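Local structure of fatty acid-binding protein TM_1468 (1VPV) at residues S240-G246 and F291-E297; I229-R233 and T261-Y266; T22-P26 and A133-P138. The protein binds long-chain fatty acids such as palmitate and may take part in lipid transport or fatty acid metabolism. One frame throughout, in Å; residues are numbered along the deposited sequence.

Contact 1 of 3, residues S240-G246 and F291-E297; sequences SKLRVIG and FGIEVLE. With PLM (palmitic acid), chain D.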
loop_
_atom_site.group_PDB
_atom_site.type_symbol
_atom_site.label_atom_id
_atom_site.label_comp_id
_atom_site.label_asym_id
_atom_site.label_seq_id
_atom_site.Cartn_x
_atom_site.Cartn_y
_atom_site.Cartn_z
ATOM N N SER A 240 -20.774 -9.296 1.317
ATOM C CA SER A 240 -19.757 -9.908 0.450
ATOM C C SER A 240 -18.577 -10.467 1.283
ATOM O O SER A 240 -18.337 -10.061 2.404
ATOM C CB SER A 240 -19.272 -8.893 -0.605
ATOM O OG SER A 240 -20.338 -8.528 -1.484
ATOM N N LYS A 241 -17.867 -11.427 0.721
ATOM C CA LYS A 241 -16.701 -12.015 1.368
ATOM C C LYS A 241 -15.476 -11.164 1.085
ATOM O O LYS A 241 -15.139 -10.946 -0.081
ATOM C CB LYS A 241 -16.435 -13.408 0.815
ATOM C CG LYS A 241 -16.872 -14.588 1.671
ATOM C CD LYS A 241 -15.930 -15.790 1.367
ATOM C CE LYS A 241 -16.476 -17.097 1.823
ATOM N NZ LYS A 241 -17.732 -17.349 1.087
ATOM N N LEU A 242 -14.782 -10.738 2.136
ATOM C CA LEU A 242 -13.646 -9.860 1.982
ATOM C C LEU A 242 -12.419 -10.378 2.723
ATOM O O LEU A 242 -12.552 -11.073 3.720
ATOM C CB LEU A 242 -13.979 -8.504 2.592
ATOM C CG LEU A 242 -15.172 -7.668 2.164
ATOM C CD1 LEU A 242 -15.055 -6.330 2.861
ATOM C CD2 LEU A 242 -15.217 -7.487 0.626
ATOM N N ARG A 243 -11.229 -10.017 2.251
ATOM C CA ARG A 243 -10.024 -10.030 3.108
ATOM C C ARG A 243 -9.490 -8.595 3.179
ATOM O O ARG A 243 -9.647 -7.836 2.237
ATOM C CB ARG A 243 -8.961 -10.989 2.592
ATOM C CG ARG A 243 -9.390 -12.441 2.618
ATOM C CD ARG A 243 -8.214 -13.417 2.450
ATOM N NE ARG A 243 -7.583 -13.255 1.137
ATOM C CZ ARG A 243 -6.725 -14.121 0.587
ATOM N NH1 ARG A 243 -6.388 -15.218 1.221
ATOM N NH2 ARG A 243 -6.210 -13.894 -0.625
ATOM N N VAL A 244 -8.851 -8.237 4.283
ATOM C CA VAL A 244 -8.593 -6.829 4.623
ATOM C C VAL A 244 -7.253 -6.619 5.343
ATOM O O VAL A 244 -6.884 -7.389 6.237
ATOM C CB VAL A 244 -9.687 -6.307 5.588
ATOM C CG1 VAL A 244 -9.528 -4.826 5.852
ATOM C CG2 VAL A 244 -11.057 -6.577 5.020
ATOM N N ILE A 245 -6.544 -5.566 4.955
ATOM C CA ILE A 245 -5.459 -5.026 5.751
ATOM C C ILE A 245 -5.906 -3.656 6.227
ATOM O O ILE A 245 -6.112 -2.781 5.430
ATOM C CB ILE A 245 -4.167 -4.904 4.927
ATOM C CG1 ILE A 245 -3.769 -6.282 4.391
ATOM C CG2 ILE A 245 -3.006 -4.322 5.768
ATOM C CD1 ILE A 245 -2.461 -6.258 3.578
ATOM N N GLY A 246 -6.094 -3.488 7.530
ATOM C CA GLY A 246 -6.297 -2.172 8.114
ATOM C C GLY A 246 -4.969 -1.443 8.207
ATOM O O GLY A 246 -3.961 -2.011 8.696
ATOM N N PHE A 291 -8.289 1.240 4.791
ATOM C CA PHE A 291 -8.082 -0.159 4.533
ATOM C C PHE A 291 -7.826 -0.492 3.090
ATOM O O PHE A 291 -8.301 0.202 2.184
ATOM C CB PHE A 291 -9.185 -1.036 5.139
ATOM C CG PHE A 291 -10.607 -0.560 4.930
ATOM C CD1 PHE A 291 -11.009 0.142 3.815
ATOM C CD2 PHE A 291 -11.576 -0.929 5.844
ATOM C CE1 PHE A 291 -12.325 0.528 3.675
ATOM C CE2 PHE A 291 -12.890 -0.531 5.700
ATOM C CZ PHE A 291 -13.268 0.182 4.623
ATOM N N GLY A 292 -7.015 -1.539 2.895
ATOM C CA GLY A 292 -6.889 -2.226 1.618
ATOM C C GLY A 292 -7.873 -3.367 1.695
ATOM O O GLY A 292 -7.869 -4.105 2.674
ATOM N N ILE A 293 -8.714 -3.510 0.675
ATOM C CA ILE A 293 -9.741 -4.517 0.649
ATOM C C ILE A 293 -9.554 -5.433 -0.559
ATOM O O ILE A 293 -9.297 -4.945 -1.655
ATOM C CB ILE A 293 -11.149 -3.865 0.512
ATOM C CG1 ILE A 293 -11.455 -2.910 1.678
ATOM C CG2 ILE A 293 -12.203 -4.904 0.357
ATOM C CD1 ILE A 293 -11.791 -3.550 2.954
ATOM N N GLU A 294 -9.689 -6.751 -0.334
ATOM C CA GLU A 294 -9.813 -7.776 -1.379
ATOM C C GLU A 294 -11.200 -8.385 -1.335
ATOM O O GLU A 294 -11.597 -9.008 -0.346
ATOM C CB GLU A 294 -8.797 -8.915 -1.207
ATOM C CG GLU A 294 -9.026 -10.109 -2.202
ATOM C CD GLU A 294 -8.202 -11.375 -1.881
ATOM O OE1 GLU A 294 -7.451 -11.356 -0.868
ATOM O OE2 GLU A 294 -8.306 -12.394 -2.636
ATOM N N VAL A 295 -11.923 -8.250 -2.432
ATOM C CA VAL A 295 -13.214 -8.915 -2.576
ATOM C C VAL A 295 -12.960 -10.342 -3.102
ATOM O O VAL A 295 -12.396 -10.529 -4.177
ATOM C CB VAL A 295 -14.138 -8.141 -3.549
ATOM C CG1 VAL A 295 -15.535 -8.747 -3.611
ATOM C CG2 VAL A 295 -14.223 -6.680 -3.143
ATOM N N LEU A 296 -13.355 -11.333 -2.316
ATOM C CA LEU A 296 -13.321 -12.736 -2.734
ATOM C C LEU A 296 -14.577 -13.160 -3.468
ATOM O O LEU A 296 -14.522 -13.965 -4.376
ATOM C CB LEU A 296 -13.169 -13.631 -1.514
ATOM C CG LEU A 296 -11.959 -13.328 -0.643
ATOM C CD1 LEU A 296 -12.082 -14.047 0.679
ATOM C CD2 LEU A 296 -10.711 -13.763 -1.367
ATOM N N GLU A 297 -15.711 -12.628 -3.047
ATOM C CA GLU A 297 -17.018 -13.042 -3.560
ATOM C C GLU A 297 -17.972 -11.901 -3.289
ATOM O O GLU A 297 -18.075 -11.457 -2.144
ATOM C CB GLU A 297 -17.495 -14.298 -2.818
ATOM C CG GLU A 297 -18.689 -14.989 -3.447
ATOM C CD GLU A 297 -19.097 -16.309 -2.748
ATOM O OE1 GLU A 297 -18.336 -16.872 -1.922
ATOM O OE2 GLU A 297 -20.198 -16.806 -3.054
HETATM C C1 PLM D . 7.840 8.553 -4.467
HETATM O O1 PLM D . 8.145 8.061 -5.594
HETATM O O2 PLM D . 8.447 9.566 -3.994
HETATM C C2 PLM D . 6.740 7.879 -3.680
HETATM C C3 PLM D . 5.440 8.651 -3.776
HETATM C C4 PLM D . 4.395 8.029 -2.859
HETATM C C5 PLM D . 3.121 8.866 -2.919
HETATM C C6 PLM D . 2.035 8.319 -2.029
HETATM C C7 PLM D . 0.739 9.108 -2.133
HETATM C C8 PLM D . -0.185 8.806 -0.957
HETATM C C9 PLM D . -0.840 7.450 -1.097
HETATM C CA PLM D . -1.694 7.101 0.106
HETATM C CB PLM D . -2.459 5.809 -0.137
HETATM C CC PLM D . -3.076 5.307 1.165
HETATM C CD PLM D . -4.001 4.092 0.944
HETATM C CE PLM D . -4.440 3.455 2.250
HETATM C CF PLM D . -5.493 2.376 2.053
HETATM C CG PLM D . -4.885 1.017 1.693
#

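Contact 2 of 3, residues I229-R233 and T261-Y266; sequences IEKLR and TLRKSY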
loop_
_atom_site.group_PDB
_atom_site.type_symbol
_atom_site.label_atom_id
_atom_site.label_comp_id
_atom_site.label_asym_id
_atom_site.label_seq_id
_atom_site.Cartn_x
_atom_site.Cartn_y
_atom_site.Cartn_z
ATOM N N ILE A 229 -16.851 3.004 4.210
ATOM C CA ILE A 229 -17.597 1.802 4.027
ATOM C C ILE A 229 -18.686 2.037 2.988
ATOM O O ILE A 229 -18.953 1.146 2.198
ATOM C CB ILE A 229 -18.178 1.282 5.370
ATOM C CG1 ILE A 229 -17.030 0.783 6.256
ATOM C CG2 ILE A 229 -19.195 0.147 5.138
ATOM C CD1 ILE A 229 -17.417 0.549 7.693
ATOM N N GLU A 230 -19.289 3.224 2.978
ATOM C CA GLU A 230 -20.279 3.541 1.933
ATOM C C GLU A 230 -19.629 3.595 0.545
ATOM O O GLU A 230 -20.236 3.168 -0.425
ATOM C CB GLU A 230 -21.079 4.824 2.237
ATOM C CG GLU A 230 -21.919 4.709 3.495
ATOM C CD GLU A 230 -22.833 5.904 3.753
ATOM O OE1 GLU A 230 -23.825 6.080 2.996
ATOM O OE2 GLU A 230 -22.589 6.648 4.741
ATOM N N LYS A 231 -18.398 4.073 0.449
ATOM C CA LYS A 231 -17.699 4.055 -0.830
ATOM C C LYS A 231 -17.459 2.627 -1.327
ATOM O O LYS A 231 -17.730 2.316 -2.483
ATOM C CB LYS A 231 -16.383 4.836 -0.752
ATOM C CG LYS A 231 -15.406 4.591 -1.922
ATOM C CD LYS A 231 -15.988 4.906 -3.321
ATOM C CE LYS A 231 -16.028 6.400 -3.609
ATOM N NZ LYS A 231 -16.835 6.756 -4.819
ATOM N N LEU A 232 -16.960 1.761 -0.458
ATOM C CA LEU A 232 -16.817 0.344 -0.787
ATOM C C LEU A 232 -18.137 -0.266 -1.261
ATOM O O LEU A 232 -18.165 -1.097 -2.174
ATOM C CB LEU A 232 -16.315 -0.418 0.431
ATOM C CG LEU A 232 -16.312 -1.943 0.338
ATOM C CD1 LEU A 232 -15.253 -2.391 -0.651
ATOM C CD2 LEU A 232 -16.057 -2.571 1.689
ATOM N N ARG A 233 -19.238 0.154 -0.633
ATOM C CA ARG A 233 -20.532 -0.407 -0.892
ATOM C C ARG A 233 -21.079 0.012 -2.270
ATOM O O ARG A 233 -22.068 -0.532 -2.741
ATOM C CB ARG A 233 -21.495 0.016 0.211
ATOM C CG ARG A 233 -22.743 -0.836 0.290
ATOM C CD ARG A 233 -23.753 -0.294 1.300
ATOM N NE ARG A 233 -23.115 0.193 2.524
ATOM C CZ ARG A 233 -23.660 1.080 3.360
ATOM N NH1 ARG A 233 -24.885 1.571 3.135
ATOM N NH2 ARG A 233 -22.980 1.475 4.439
ATOM N N THR A 261 -16.359 -1.732 12.436
ATOM C CA THR A 261 -17.538 -1.312 11.736
ATOM C C THR A 261 -17.675 -2.080 10.456
ATOM O O THR A 261 -18.778 -2.400 10.078
ATOM C CB THR A 261 -17.527 0.151 11.441
ATOM O OG1 THR A 261 -17.424 0.843 12.683
ATOM C CG2 THR A 261 -18.841 0.564 10.706
ATOM N N LEU A 262 -16.555 -2.403 9.814
ATOM C CA LEU A 262 -16.581 -3.159 8.578
ATOM C C LEU A 262 -17.295 -4.496 8.779
ATOM O O LEU A 262 -18.096 -4.898 7.929
ATOM C CB LEU A 262 -15.177 -3.388 8.032
ATOM C CG LEU A 262 -15.099 -4.007 6.623
ATOM C CD1 LEU A 262 -15.896 -3.272 5.576
ATOM C CD2 LEU A 262 -13.666 -4.105 6.172
ATOM N N ARG A 263 -17.053 -5.153 9.918
ATOM C CA ARG A 263 -17.695 -6.466 10.202
ATOM C C ARG A 263 -19.202 -6.437 10.348
ATOM O O ARG A 263 -19.848 -7.412 10.095
ATOM C CB ARG A 263 -17.116 -7.106 11.460
ATOM C CG ARG A 263 -15.725 -7.651 11.251
ATOM C CD ARG A 263 -15.197 -8.122 12.554
ATOM N NE ARG A 263 -13.774 -8.350 12.459
ATOM C CZ ARG A 263 -13.240 -9.456 11.944
ATOM N NH1 ARG A 263 -14.000 -10.459 11.486
ATOM N NH2 ARG A 263 -11.929 -9.564 11.902
ATOM N N LYS A 264 -19.762 -5.318 10.766
ATOM C CA LYS A 264 -21.216 -5.232 10.892
ATOM C C LYS A 264 -21.880 -5.472 9.553
ATOM O O LYS A 264 -23.021 -5.859 9.516
ATOM C CB LYS A 264 -21.655 -3.871 11.439
ATOM C CG LYS A 264 -21.213 -3.652 12.868
ATOM C CD LYS A 264 -21.645 -2.314 13.433
ATOM C CE LYS A 264 -20.838 -1.982 14.661
ATOM N NZ LYS A 264 -21.477 -0.912 15.432
ATOM N N SER A 265 -21.181 -5.253 8.447
ATOM C CA SER A 265 -21.836 -5.454 7.178
ATOM C C SER A 265 -21.106 -6.265 6.126
ATOM O O SER A 265 -21.624 -6.436 5.029
ATOM C CB SER A 265 -22.319 -4.118 6.632
ATOM O OG SER A 265 -21.461 -3.097 6.987
ATOM N N TYR A 266 -19.958 -6.847 6.467
ATOM C CA TYR A 266 -19.266 -7.733 5.528
ATOM C C TYR A 266 -18.766 -9.008 6.230
ATOM O O TYR A 266 -18.436 -8.966 7.423
ATOM C CB TYR A 266 -18.127 -6.961 4.834
ATOM C CG TYR A 266 -18.643 -5.952 3.823
ATOM C CD1 TYR A 266 -18.881 -6.326 2.500
ATOM C CD2 TYR A 266 -18.935 -4.655 4.192
ATOM C CE1 TYR A 266 -19.379 -5.433 1.578
ATOM C CE2 TYR A 266 -19.444 -3.744 3.270
ATOM C CZ TYR A 266 -19.662 -4.152 1.969
ATOM O OH TYR A 266 -20.162 -3.281 1.059
#

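Contact 3 of 3, residues T22-P26 and A133-P138; sequences TADVP and ASGAIP. With PLM (palmitic acid), chain D.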
loop_
_atom_site.group_PDB
_atom_site.type_symbol
_atom_site.label_atom_id
_atom_site.label_comp_id
_atom_site.label_asym_id
_atom_site.label_seq_id
_atom_site.Cartn_x
_atom_site.Cartn_y
_atom_site.Cartn_z
ATOM N N THR A 22 6.226 1.545 0.099
ATOM C CA THR A 22 4.885 2.129 0.072
ATOM C C THR A 22 3.745 1.096 0.077
ATOM O O THR A 22 2.613 1.483 0.156
ATOM C CB THR A 22 4.668 3.049 -1.161
ATOM O OG1 THR A 22 4.462 2.264 -2.326
ATOM C CG2 THR A 22 5.856 3.918 -1.377
ATOM N N ALA A 23 4.063 -0.185 -0.043
ATOM C CA ALA A 23 3.087 -1.256 0.149
ATOM C C ALA A 23 2.656 -1.475 1.607
ATOM O O ALA A 23 1.628 -2.136 1.847
ATOM C CB ALA A 23 3.605 -2.602 -0.445
ATOM N N ASP A 24 3.442 -0.952 2.562
ATOM C CA ASP A 24 3.128 -1.066 3.989
ATOM C C ASP A 24 2.751 -2.517 4.316
ATOM O O ASP A 24 1.710 -2.790 4.929
ATOM C CB ASP A 24 1.970 -0.128 4.365
ATOM C CG ASP A 24 2.270 1.338 4.091
ATOM O OD1 ASP A 24 3.462 1.725 4.099
ATOM O OD2 ASP A 24 1.293 2.127 3.898
ATOM N N VAL A 25 3.598 -3.440 3.878
ATOM C CA VAL A 25 3.353 -4.871 4.010
ATOM C C VAL A 25 3.376 -5.304 5.477
ATOM O O VAL A 25 4.279 -4.891 6.236
ATOM C CB VAL A 25 4.383 -5.719 3.163
ATOM C CG1 VAL A 25 5.801 -5.611 3.723
ATOM C CG2 VAL A 25 3.938 -7.188 3.063
ATOM N N PRO A 26 2.389 -6.126 5.903
ATOM C CA PRO A 26 2.376 -6.538 7.329
ATOM C C PRO A 26 3.663 -7.236 7.698
ATOM O O PRO A 26 4.199 -7.986 6.880
ATOM C CB PRO A 26 1.177 -7.472 7.416
ATOM C CG PRO A 26 0.281 -7.033 6.233
ATOM C CD PRO A 26 1.260 -6.696 5.155
ATOM N N ALA A 133 -1.604 1.567 -3.821
ATOM C CA ALA A 133 -0.591 1.986 -2.883
ATOM C C ALA A 133 -0.985 1.487 -1.497
ATOM O O ALA A 133 -2.151 1.123 -1.289
ATOM C CB ALA A 133 -0.452 3.461 -2.901
ATOM N N SER A 134 0.014 1.439 -0.603
ATOM C CA SER A 134 -0.136 1.130 0.810
ATOM C C SER A 134 -0.750 -0.233 0.963
ATOM O O SER A 134 -0.422 -1.116 0.169
ATOM C CB SER A 134 -0.939 2.202 1.527
ATOM O OG SER A 134 -1.127 1.873 2.898
ATOM N N GLY A 135 -1.619 -0.420 1.978
ATOM C CA GLY A 135 -2.093 -1.776 2.383
ATOM C C GLY A 135 -2.881 -2.542 1.316
ATOM O O GLY A 135 -3.209 -3.727 1.486
ATOM N N ALA A 136 -3.231 -1.900 0.215
ATOM C CA ALA A 136 -3.884 -2.639 -0.840
ATOM C C ALA A 136 -2.886 -3.483 -1.640
ATOM O O ALA A 136 -3.268 -4.497 -2.176
ATOM C CB ALA A 136 -4.646 -1.725 -1.737
ATOM N N ILE A 137 -1.620 -3.077 -1.711
ATOM C CA ILE A 137 -0.638 -3.751 -2.575
ATOM C C ILE A 137 -0.293 -5.175 -2.144
ATOM O O ILE A 137 -0.107 -6.047 -3.004
ATOM C CB ILE A 137 0.667 -2.934 -2.721
ATOM C CG1 ILE A 137 0.451 -1.788 -3.700
ATOM C CG2 ILE A 137 1.868 -3.827 -3.229
ATOM C CD1 ILE A 137 1.440 -0.666 -3.525
ATOM N N PRO A 138 -0.169 -5.422 -0.834
ATOM C CA PRO A 138 0.122 -6.789 -0.399
ATOM C C PRO A 138 -0.980 -7.805 -0.685
ATOM O O PRO A 138 -0.724 -9.015 -0.662
ATOM C CB PRO A 138 0.297 -6.654 1.119
ATOM C CG PRO A 138 0.466 -5.188 1.369
ATOM C CD PRO A 138 -0.239 -4.485 0.288
HETATM C C1 PLM D . 7.840 8.553 -4.467
HETATM O O1 PLM D . 8.145 8.061 -5.594
HETATM O O2 PLM D . 8.447 9.566 -3.994
HETATM C C2 PLM D . 6.740 7.879 -3.680
HETATM C C3 PLM D . 5.440 8.651 -3.776
HETATM C C4 PLM D . 4.395 8.029 -2.859
HETATM C C5 PLM D . 3.121 8.866 -2.919
HETATM C C6 PLM D . 2.035 8.319 -2.029
HETATM C C7 PLM D . 0.739 9.108 -2.133
HETATM C C8 PLM D . -0.185 8.806 -0.957
HETATM C C9 PLM D . -0.840 7.450 -1.097
HETATM C CA PLM D . -1.694 7.101 0.106
HETATM C CB PLM D . -2.459 5.809 -0.137
HETATM C CC PLM D . -3.076 5.307 1.165
HETATM C CD PLM D . -4.001 4.092 0.944
HETATM C CE PLM D . -4.440 3.455 2.250
HETATM C CF PLM D . -5.493 2.376 2.053
HETATM C CG PLM D . -4.885 1.017 1.693
#

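Contact 1 of 3, residues S240-G246 and F291-E297
R243 and E294 form a salt bridge: NE and NH2 of R243 each lie 2.8 Å from OE1 of E294. The pair stands on two adjacent inner strands, antiparallel, of the six-stranded mixed sheet of the DegV fold. Both charges have second partners: R243 NH1 with E146 of helix 138-149, and E294 OE2 with R164 of helix 154-166. Beneath them the backbones exchange a short pair of hydrogen bonds, R243 N to E294 O and E294 N to R243 O, both 2.8 Å. I245 and G292 repeat the pattern, with I245 N to G292 O and G292 N to I245 O both at 3.0 Å. Near the other end a classic beta bulge shifts the register, because L296 and E297 both face K241: L296 N reaches K241 O at 2.9 Å, E297 N reaches the same oxygen only weakly, and K241 N donates to E297 O at 2.9 Å. A second salt bridge, K241 NZ to E297 OE1 at 3.1 Å, lies at this end of the pair. The opposite face is apolar. L242 packs between I293 and V295, and V244 CG2 meets I293 CD1 at 3.7 Å, while L259 and L262 of helix 252-263 lie against V244. Near the start of strand 289-295, the terminal palmitate carbon CG sits 3.5 Å from G292 N and 3.5 Å from F291 O.

Contact 2 of 3, residues I229-R233 and T261-Y266
Both segments come from the C-terminal parts of helices, 220-232 and 252-263, and no hydrogen bond joins them. In 229-233 the turn is regular, with R233 N donating to I229 O at 3.0 Å. In 261-266 the helix gives way to an extended residue: S265 N reaches L262 O at 3.1 Å, Y266 N reaches the same oxygen only weakly, and Y266 then adopts phi/psi of -136/147°, leading into strand 267-275. The backbones come closest at I229 and L262, whose CA atoms are 6.8 Å apart. I229 points toward the second helix, and its CD1 touches T261 CG2 at 3.3 Å and L262 N at 3.7 Å. One turn on, L232 CD2 lies 4.0 Å from L262 CD1. Both helices belong to the helical layer on one face of the six-stranded sheet of the DegV fold, 252-263 as the beta-alpha-beta crossover between parallel strands 241-248 and 267-275; L232 and L262 both rest on I293 of strand 289-295, and I229 and L262 both meet F291. The Y266 ring packs against I229 and L232. L232 CD2 sits over one ring face in a CH-pi contact, 4.1 Å from the centroid and 21° off the normal, whereas I229 CG2 approaches the ring edge, 4.3 Å from Y266 CE2. At its far end the Y266 hydroxyl bonds to the carbonyl of T236, in the loop that follows helix 220-232, and it also packs against R233, with OH 3.5 Å from CA and 3.6 Å from CG.

Contact 3 of 3, residues T22-P26 and A133-P138
S134 has positive phi (59/-144°), and D24 lies in the left-handed helical region (47/50°): two unusual backbones meet where, in the N-terminal part of the DegV fold, loop 133-138 lines the fatty acid pocket and 22-26 backs it. The side chains of these residues form the clearest bond, S134 OG to D24 OD2 at 2.6 Å. D24 OD1 is taken by the backbone N of G277, so the carboxylate ties the loop to the region before helix 278-284. A weak bond runs from S134 N to T22 O. Past it the contact is apolar: A23 CB meets I137 CG2 at 3.5 Å, and P138 packs against V25 and P26, its CB 4.2 Å from V25 CG2 and 4.1 Å from P26 CD. S134 and G135 touch the lipid, while T22 lies near the palmitate-binding S108 and T75. S134 CB lies 3.6 Å from palmitate CD, and the last palmitate carbon, CG, ends 3.6 Å from G135 N.

From the N terminus, contact 3 comes first: 133-138 returns to 22-26 and closes a loop of 106 residues that holds most of the six-stranded sheet containing strand 15-20. Contacts 1 and 2 follow in series with it and cross each other, their segments alternating as 229-233, 240-246, 261-266 and 291-297. Contact 2 closes 27 residues and joins two helices on one face of the second sheet; contact 1 closes 44 and pairs two strands of that sheet. On the other face, I245 of contact 1 touches P26, G135 and P138, tying the second sheet to the loops that follow strands 15-20 and 125-129. Contacts 1 and 3 both reach the palmitate; contacts 2 and 3 do not touch.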